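Local coordinates for protein mannose-6-phosphate isomerase (Bacillus subtilis, PDB 1QWR) that interconverts D-mannose 6-phosphate and D-fructose 6-phosphate as a zinc-dependent isomerase of the type 1 family, at residues T96-H101 with R196-D201; E131-H136 with A177-A182. One frame throughout, in Å; residues are numbered along the deposited sequence. Where two conformers were deposited one is given.

Contact 1 (T96-H101 with R196-D201); sequences TSIKVH and RVYDYD. With ZN (zinc ion), chain E; SO4 (sulfate ion), chain C.
Lys99 sets CG between its backbone N and carbonyl carbon (chi1 51°) and bends at chi4 (-95°), which turns NZ back toward Thr96 and Ser97. There NZ donates to Thr96 OG1 and, on a lone pair, to Ser97 O at 3.0 Å, and it reaches a bound sulfate, Lys99 NZ to O4 being 2.9 Å. Small Ser97, its OG likewise crowded (chi1 70°), grips sulfate O1 with both backbone N and OG, the latter at 2.7 Å. Arg196, probably catalytic, is extended from CG to NE; NE donates to sulfate O3 at 3.2 Å, while NH1 is held by Glu211 O. Trp20, Lys18 and Arg210 complete the grip on the sulfate, probably a crystallisation ion. An alanine in place of Lys99 removes the amine that holds Thr96 OG1, Ser97 O and the anion together, and would probably weaken anion binding and loosen this backbone. Between the strands, Ile98 N donates to Tyr198 O at 2.8 Å and Val197 N to Ile98 O; away from the sulfate, Ile98 CG2 presses on Val197 CG2 (3.5 Å). Val197 and Tyr198 both face Ile98, a classic beta bulge, beside an anion pocket near the zinc, consistent with the sugar-phosphate site of type 1 phosphomannose isomerases.

Contact 2 (E131-H136 with A177-A182); sequences EIIYGH and ALCKGA
Ile133 holds CG1 anti to its carbonyl carbon (chi1 -68°), with CD1 extended beyond it. The branch therefore passes alongside the neighbouring strand, so that CD1 meets the methyl of Ala177 at 3.9 Å and CG1 meets Cys179 SG at 3.8 Å. A methyl is all that Ala177 offers, so CD1 of the longer isoleucine can come up beside it. These two residues form an antiparallel hydrogen-bonded pair: Ile133 N donates to Ala177 O at 2.8 Å, in the carbonyl plane, while the return bond from Ala177 N to Ile133 O, 3.0 Å long, comes from above the plane of its acceptor. Strand 131-136 is the middle one of a three-stranded antiparallel sheet, with 176-178 along one edge and 157-161 along the other. On the opposite face Ile132 and Leu178 make a non-hydrogen-bonded pair and run next to each other in the same direction. Ile132 has CG1 in the crowded position (chi1 62°), which brings CG2 beside the backbone N; Leu178 holds CG anti to its carbonyl carbon (chi1 -77°), and its CD2 branch reaches Ile132 CG2 at 4.0 Å. Trp121 packs on both side chains, a setting that suits branched aliphatics. Past the bridges the strands part, and Cys179 turns in toward Glu131, whose carboxylate forms a salt bridge with Arg159. Cys179 CB comes within 3.1 Å of Glu131 O, a close fit for a small side chain, while SG, anti to the carbonyl carbon, swings toward Ile133. A water joins the diverging backbones, donating to Glu131 O and accepting from Cys179 N at 2.8 Å, and a second water links Glu131 N to Lys180 O.

Overall arrangement
The centres of the two contacts lie about 11 Å apart, on the same side of the chain's centre. Along the sequence the order is 96-101, 131-136, 177-182, 196-201, so contact 2 falls between the segments of contact 1; segment 96-101 belongs to the catalytic domain of the cupin clan. Each contact belongs to a different small antiparallel sheet, and strand 176-178 bridges them: Thr96 OG1 probably hydrogen-bonds to Leu178 O, and the methyl of Ala177 packs against Ser97 and Ile98. Contact 2 pairs this strand, which carries the zinc ligand His176, with 131-136, the middle strand of its sheet. Contact 1 supplies a second ligand, His101, and sets the anion-binding side chains close beside the metal site, which Glu119 completes.

Contact 1 (T96-H101 with R196-D201)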
loop_
_atom_site.group_PDB
_atom_site.type_symbol
_atom_site.label_atom_id
_atom_site.label_comp_id
_atom_site.label_asym_id
_atom_site.label_seq_id
_atom_site.Cartn_x
_atom_site.Cartn_y
_atom_site.Cartn_z
ATOM N N THR A 96 9.704 3.504 -11.367
ATOM C CA THR A 96 8.301 3.561 -11.758
ATOM C C THR A 96 8.114 4.931 -12.395
ATOM O O THR A 96 9.005 5.783 -12.325
ATOM C CB THR A 96 7.299 3.435 -10.575
ATOM O OG1 THR A 96 7.399 4.593 -9.740
ATOM C CG2 THR A 96 7.586 2.184 -9.754
ATOM N N SER A 97 6.951 5.151 -12.994
ATOM C CA SER A 97 6.680 6.435 -13.652
ATOM C C SER A 97 6.602 7.599 -12.668
ATOM O O SER A 97 6.365 7.402 -11.477
ATOM C CB SER A 97 5.367 6.343 -14.439
ATOM O OG SER A 97 4.243 6.265 -13.567
ATOM N N ILE A 98 6.826 8.816 -13.161
ATOM C CA ILE A 98 6.728 10.002 -12.299
ATOM C C ILE A 98 5.237 10.300 -12.387
ATOM O O ILE A 98 4.672 10.371 -13.493
ATOM C CB ILE A 98 7.580 11.168 -12.843
ATOM C CG1 ILE A 98 9.062 10.782 -12.786
ATOM C CG2 ILE A 98 7.353 12.409 -12.015
ATOM C CD1 ILE A 98 10.010 11.856 -13.253
ATOM N N LYS A 99 4.593 10.458 -11.234
ATOM C CA LYS A 99 3.149 10.619 -11.237
ATOM C C LYS A 99 2.577 11.398 -10.069
ATOM O O LYS A 99 3.293 11.767 -9.138
ATOM C CB LYS A 99 2.534 9.208 -11.241
ATOM C CG LYS A 99 3.101 8.299 -10.133
ATOM C CD LYS A 99 2.745 6.835 -10.388
ATOM C CE LYS A 99 3.500 5.899 -9.456
ATOM N NZ LYS A 99 4.744 5.358 -10.068
ATOM N N VAL A 100 1.265 11.624 -10.139
ATOM C CA VAL A 100 0.515 12.295 -9.083
ATOM C C VAL A 100 -0.856 11.609 -8.991
ATOM O O VAL A 100 -1.423 11.196 -10.013
ATOM C CB VAL A 100 0.302 13.804 -9.387
ATOM C CG1 VAL A 100 -0.296 13.978 -10.760
ATOM C CG2 VAL A 100 -0.629 14.425 -8.350
ATOM N N HIS A 101 -1.385 11.483 -7.773
ATOM C CA HIS A 101 -2.700 10.882 -7.573
ATOM C C HIS A 101 -3.633 11.993 -7.158
ATOM O O HIS A 101 -3.266 12.840 -6.353
ATOM C CB HIS A 101 -2.682 9.833 -6.442
ATOM C CG HIS A 101 -1.773 8.686 -6.709
ATOM N ND1 HIS A 101 -1.967 7.820 -7.764
ATOM C CD2 HIS A 101 -0.681 8.234 -6.041
ATOM C CE1 HIS A 101 -1.032 6.885 -7.736
ATOM N NE2 HIS A 101 -0.243 7.114 -6.702
ATOM N N ARG A 196 0.214 10.004 -14.924
ATOM C CA ARG A 196 1.652 9.961 -15.178
ATOM C C ARG A 196 2.114 11.173 -15.963
ATOM O O ARG A 196 1.413 11.617 -16.872
ATOM C CB ARG A 196 2.024 8.745 -16.017
ATOM C CG ARG A 196 1.548 7.444 -15.475
ATOM C CD ARG A 196 2.267 6.296 -16.170
ATOM N NE ARG A 196 1.737 5.021 -15.714
ATOM C CZ ARG A 196 0.739 4.383 -16.302
ATOM N NH1 ARG A 196 0.164 4.895 -17.379
ATOM N NH2 ARG A 196 0.313 3.235 -15.805
ATOM N N VAL A 197 3.286 11.696 -15.623
ATOM C CA VAL A 197 3.814 12.825 -16.372
ATOM C C VAL A 197 5.030 12.372 -17.173
ATOM O O VAL A 197 5.370 12.977 -18.184
ATOM C CB VAL A 197 4.209 14.019 -15.457
ATOM C CG1 VAL A 197 3.012 14.422 -14.585
ATOM C CG2 VAL A 197 5.402 13.680 -14.594
ATOM N N TYR A 198 5.670 11.290 -16.735
ATOM C CA TYR A 198 6.863 10.784 -17.418
ATOM C C TYR A 198 7.110 9.317 -17.108
ATOM O O TYR A 198 7.022 8.901 -15.948
ATOM C CB TYR A 198 8.087 11.594 -16.991
ATOM C CG TYR A 198 9.344 11.248 -17.757
ATOM C CD1 TYR A 198 9.334 11.193 -19.148
ATOM C CD2 TYR A 198 10.549 11.010 -17.092
ATOM C CE1 TYR A 198 10.502 10.908 -19.871
ATOM C CE2 TYR A 198 11.721 10.729 -17.807
ATOM C CZ TYR A 198 11.684 10.678 -19.194
ATOM O OH TYR A 198 12.826 10.376 -19.905
ATOM N N ASP A 199 7.429 8.537 -18.140
ATOM C CA ASP A 199 7.675 7.101 -17.971
ATOM C C ASP A 199 8.949 6.640 -18.678
ATOM O O ASP A 199 9.032 5.502 -19.153
ATOM C CB ASP A 199 6.483 6.291 -18.479
ATOM C CG ASP A 199 6.520 4.845 -18.011
ATOM O OD1 ASP A 199 6.960 4.606 -16.871
ATOM O OD2 ASP A 199 6.092 3.944 -18.765
ATOM N N TYR A 200 9.916 7.550 -18.774
ATOM C CA TYR A 200 11.208 7.250 -19.366
ATOM C C TYR A 200 11.157 6.719 -20.798
ATOM O O TYR A 200 12.078 6.026 -21.232
ATOM C CB TYR A 200 11.935 6.260 -18.448
ATOM C CG TYR A 200 12.134 6.799 -17.053
ATOM C CD1 TYR A 200 13.131 7.739 -16.787
ATOM C CD2 TYR A 200 11.284 6.426 -16.006
ATOM C CE1 TYR A 200 13.277 8.297 -15.513
ATOM C CE2 TYR A 200 11.419 6.978 -14.732
ATOM C CZ TYR A 200 12.416 7.911 -14.492
ATOM O OH TYR A 200 12.565 8.461 -13.239
ATOM N N ASP A 201 10.094 7.053 -21.526
ATOM C CA ASP A 201 9.913 6.619 -22.914
ATOM C C ASP A 201 10.015 5.111 -23.121
ATOM O O ASP A 201 10.525 4.645 -24.153
ATOM C CB ASP A 201 10.932 7.321 -23.815
ATOM C CG ASP A 201 10.809 8.831 -23.754
ATOM O OD1 ASP A 201 9.749 9.348 -24.157
ATOM O OD2 ASP A 201 11.762 9.493 -23.294
HETATM ZN ZN ZN E . 1.964 6.053 -6.173
HETATM S S SO4 C . 3.228 3.074 -12.364
HETATM O O1 SO4 C . 4.491 3.685 -12.851
HETATM O O2 SO4 C . 3.100 1.706 -12.875
HETATM O O3 SO4 C . 2.077 3.889 -12.784
HETATM O O4 SO4 C . 3.270 3.030 -10.889
HETATM O O HOH W 1 11.187 7.057 -11.280
HETATM O O HOH W 2 0.212 4.149 -5.947
#

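Contact 2 (E131-H136 with A177-A182)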
loop_
_atom_site.group_PDB
_atom_site.type_symbol
_atom_site.label_atom_id
_atom_site.label_comp_id
_atom_site.label_asym_id
_atom_site.label_seq_id
_atom_site.Cartn_x
_atom_site.Cartn_y
_atom_site.Cartn_z
ATOM N N GLU A 131 16.667 5.430 -3.853
ATOM C CA GLU A 131 16.049 6.730 -3.662
ATOM C C GLU A 131 14.583 6.666 -4.066
ATOM O O GLU A 131 14.101 5.675 -4.615
ATOM C CB GLU A 131 16.669 7.793 -4.571
ATOM C CG GLU A 131 18.159 7.966 -4.541
ATOM C CD GLU A 131 18.588 9.037 -5.544
ATOM O OE1 GLU A 131 18.335 8.849 -6.758
ATOM O OE2 GLU A 131 19.160 10.064 -5.117
ATOM N N ILE A 132 13.896 7.764 -3.795
ATOM C CA ILE A 132 12.517 7.949 -4.214
ATOM C C ILE A 132 12.441 9.403 -4.695
ATOM O O ILE A 132 13.270 10.238 -4.312
ATOM C CB ILE A 132 11.495 7.750 -3.066
ATOM C CG1 ILE A 132 11.721 8.777 -1.966
ATOM C CG2 ILE A 132 11.581 6.315 -2.555
ATOM C CD1 ILE A 132 10.606 8.809 -0.899
ATOM N N ILE A 133 11.469 9.680 -5.553
ATOM C CA ILE A 133 11.223 11.032 -6.035
ATOM C C ILE A 133 10.018 11.448 -5.207
ATOM O O ILE A 133 9.004 10.739 -5.178
ATOM C CB ILE A 133 10.866 11.035 -7.528
ATOM C CG1 ILE A 133 12.093 10.631 -8.339
ATOM C CG2 ILE A 133 10.379 12.417 -7.949
ATOM C CD1 ILE A 133 11.791 10.298 -9.788
ATOM N N TYR A 134 10.136 12.578 -4.518
ATOM C CA TYR A 134 9.069 13.070 -3.649
ATOM C C TYR A 134 9.053 14.599 -3.633
ATOM O O TYR A 134 9.912 15.224 -2.996
ATOM C CB TYR A 134 9.301 12.564 -2.217
ATOM C CG TYR A 134 8.180 12.843 -1.239
ATOM C CD1 TYR A 134 7.256 11.850 -0.903
ATOM C CD2 TYR A 134 8.063 14.084 -0.610
ATOM C CE1 TYR A 134 6.253 12.089 0.034
ATOM C CE2 TYR A 134 7.065 14.335 0.333
ATOM C CZ TYR A 134 6.165 13.331 0.651
ATOM O OH TYR A 134 5.196 13.563 1.588
ATOM N N GLY A 135 8.068 15.185 -4.308
ATOM C CA GLY A 135 7.955 16.631 -4.347
ATOM C C GLY A 135 8.695 17.238 -5.524
ATOM O O GLY A 135 9.342 16.522 -6.296
ATOM N N HIS A 136 8.619 18.564 -5.642
ATOM C CA HIS A 136 9.259 19.268 -6.749
ATOM C C HIS A 136 9.593 20.704 -6.361
ATOM O O HIS A 136 9.222 21.171 -5.288
ATOM C CB HIS A 136 8.332 19.282 -7.955
ATOM C CG HIS A 136 7.087 20.077 -7.727
ATOM N ND1 HIS A 136 5.950 19.539 -7.162
ATOM C CD2 HIS A 136 6.836 21.395 -7.902
ATOM C CE1 HIS A 136 5.053 20.495 -6.995
ATOM N NE2 HIS A 136 5.568 21.630 -7.434
ATOM N N ALA A 177 7.474 9.208 -7.262
ATOM C CA ALA A 177 7.821 7.969 -7.945
ATOM C C ALA A 177 8.754 7.133 -7.077
ATOM O O ALA A 177 9.677 7.661 -6.440
ATOM C CB ALA A 177 8.499 8.246 -9.275
ATOM N N LEU A 178 8.481 5.837 -7.012
ATOM C CA LEU A 178 9.380 4.944 -6.305
ATOM C C LEU A 178 10.464 4.661 -7.356
ATOM O O LEU A 178 10.162 4.611 -8.558
ATOM C CB LEU A 178 8.665 3.641 -5.929
ATOM C CG LEU A 178 7.708 3.699 -4.737
ATOM C CD1 LEU A 178 6.934 2.392 -4.638
ATOM C CD2 LEU A 178 8.506 3.959 -3.458
ATOM N N CYS A 179 11.705 4.481 -6.923
ATOM C CA CYS A 179 12.787 4.218 -7.860
ATOM C C CYS A 179 13.377 2.815 -7.717
ATOM O O CYS A 179 13.160 2.130 -6.711
ATOM C CB CYS A 179 13.854 5.302 -7.729
ATOM S SG CYS A 179 13.199 6.967 -8.136
ATOM N N LYS A 180 14.095 2.381 -8.750
ATOM C CA LYS A 180 14.673 1.042 -8.792
ATOM C C LYS A 180 15.365 0.554 -7.528
ATOM O O LYS A 180 16.037 1.322 -6.832
ATOM C CB LYS A 180 15.648 0.927 -9.968
ATOM C CG LYS A 180 16.935 1.703 -9.784
ATOM C CD LYS A 180 17.856 1.521 -10.991
ATOM C CE LYS A 180 18.145 0.052 -11.253
ATOM N NZ LYS A 180 18.961 -0.147 -12.486
ATOM N N GLY A 181 15.192 -0.740 -7.259
ATOM C CA GLY A 181 15.792 -1.386 -6.099
ATOM C C GLY A 181 15.111 -1.248 -4.756
ATOM O O GLY A 181 15.774 -1.014 -3.754
ATOM N N ALA A 182 13.795 -1.414 -4.727
ATOM C CA ALA A 182 13.051 -1.263 -3.480
ATOM C C ALA A 182 11.943 -2.292 -3.405
ATOM O O ALA A 182 11.368 -2.651 -4.427
ATOM C CB ALA A 182 12.435 0.151 -3.404
HETATM O O HOH W 3 12.417 3.565 -4.346
HETATM O O HOH W 4 16.566 3.932 -6.434
#